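Local coordinates for chorismate synthase (Aquifex aeolicus, PDB 1Q1L) that catalyses the last step of chorismate biosynthesis, eliminating phosphate from 5-enolpyruvylshikimate-3-phosphate to give chorismate with the help of reduced FMN, at the interface of chains A and B. Residues are numbered along the deposited sequence; one frame, centred on the assembly and turned at random. Chains: chain A/B, Chorismate synthase.

The interface of chains A and B. Residues chain A 69, 76, 78-79; chain B 13, 16, 136.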
# COMPACT_ATOMS: atom_id res chain seq x y z
N GLY A 69 20.28 -6.43 -9.90
CA GLY A 69 20.45 -5.41 -8.88
C GLY A 69 21.85 -5.20 -8.36
O GLY A 69 22.08 -4.30 -7.56
N LEU A 76 22.96 -1.60 -7.64
CA LEU A 76 22.74 -0.60 -8.67
C LEU A 76 21.65 0.37 -8.24
O LEU A 76 21.64 1.54 -8.65
CB LEU A 76 22.32 -1.29 -9.97
CG LEU A 76 23.37 -2.21 -10.60
CD1 LEU A 76 22.74 -3.08 -11.68
CD2 LEU A 76 24.49 -1.37 -11.17
N SER A 78 18.53 -0.79 -8.52
CA SER A 78 17.40 -1.43 -9.17
C SER A 78 16.97 -2.62 -8.30
O SER A 78 17.66 -2.97 -7.35
CB SER A 78 17.81 -1.91 -10.57
OG SER A 78 18.95 -2.75 -10.49
N PRO A 79 15.82 -3.24 -8.61
CA PRO A 79 15.37 -4.37 -7.79
C PRO A 79 16.40 -5.50 -7.73
O PRO A 79 17.07 -5.79 -8.73
CB PRO A 79 14.08 -4.82 -8.47
CG PRO A 79 13.61 -3.59 -9.19
CD PRO A 79 14.89 -3.01 -9.73
N THR B 13 8.95 -6.71 -10.96
CA THR B 13 9.82 -7.19 -12.03
C THR B 13 11.23 -6.74 -11.65
O THR B 13 11.40 -5.78 -10.90
CB THR B 13 9.48 -6.58 -13.40
OG1 THR B 13 9.83 -5.19 -13.41
CG2 THR B 13 8.00 -6.73 -13.71
N GLU B 16 18.34 -6.60 -15.47
CA GLU B 16 19.04 -5.61 -16.26
C GLU B 16 18.99 -6.06 -17.72
O GLU B 16 18.96 -7.26 -18.00
CB GLU B 16 20.49 -5.47 -15.80
CG GLU B 16 20.69 -4.55 -14.60
CD GLU B 16 20.00 -5.04 -13.32
OE1 GLU B 16 20.31 -6.17 -12.87
OE2 GLU B 16 19.16 -4.29 -12.77
N ARG B 136 18.58 -0.92 -16.52
CA ARG B 136 17.28 -1.14 -15.91
C ARG B 136 16.18 -0.32 -16.58
O ARG B 136 15.03 -0.74 -16.62
CB ARG B 136 17.33 -0.81 -14.42
CG ARG B 136 15.99 -0.96 -13.70
CD ARG B 136 15.44 -2.39 -13.81
NE ARG B 136 14.07 -2.48 -13.31
CZ ARG B 136 13.29 -3.55 -13.46
NH1 ARG B 136 13.75 -4.64 -14.09
NH2 ARG B 136 12.05 -3.54 -12.99
O HOH W 1 16.81 -5.14 -11.55
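The carboxylate of B:Glu16 reaches across to A:Gly69 and A:Ser78, a worked example of how one acidic side chain can join two subunits of a homotetramer by using both its oxygens. The patch, built largely from loops, is part of a two-fold symmetric interface between identical chains, so each contact recurs with the chains exchanged. OE1 of B:Glu16 accepts the backbone N-H of A:Gly69 at 3.0 Å, a nearly straight bond (164° at H) that arrives on the syn side but tilted out of the carboxylate plane. OE2 of B:Glu16 takes the hydroxyl OG of A:Ser78 at 2.8 Å, this time from above the plane. With chi1 at 55°, that OG lies between its own backbone N and carbonyl carbon, a position that directs it toward OE2. Gripped at both oxygens, the carboxylate should have little freedom to rotate. A water bridges OE2 of B:Glu16, 2.8 Å from its own O, and the carbonyl O of A:Pro79, and may add to the junction.

Apolar contacts flank this polar centre. CD1 of A:Leu76 meets B:Glu16 tip to tip, 3.7 Å from the carboxylate carbon CD. The aliphatic stretch of B:Arg136 runs beside A:Ser78, CG resting 3.7 Å from the serine CB, and farther out the arginine crosses A:Pro79 at about a right angle, the proline CD approaching NE. CG of B:Arg136 is anti to the backbone N (chi1 178°) and the chain bends at chi2, carrying the guanidinium past the proline toward B:Thr13.

B:Arg136 belongs to the predicted FMN site, so this edge of the interface may help shape the cofactor pocket. Within chain B, a bond between two residues that both touch chain A probably helps hold the guanidinium in place. NH2 of B:Arg136 donates, close to the guanidinium plane, to the hydroxyl OG1 of B:Thr13 at 2.8 Å, while the carbonyl O of B:Thr13 lies 3.5 Å from CG of A:Pro79.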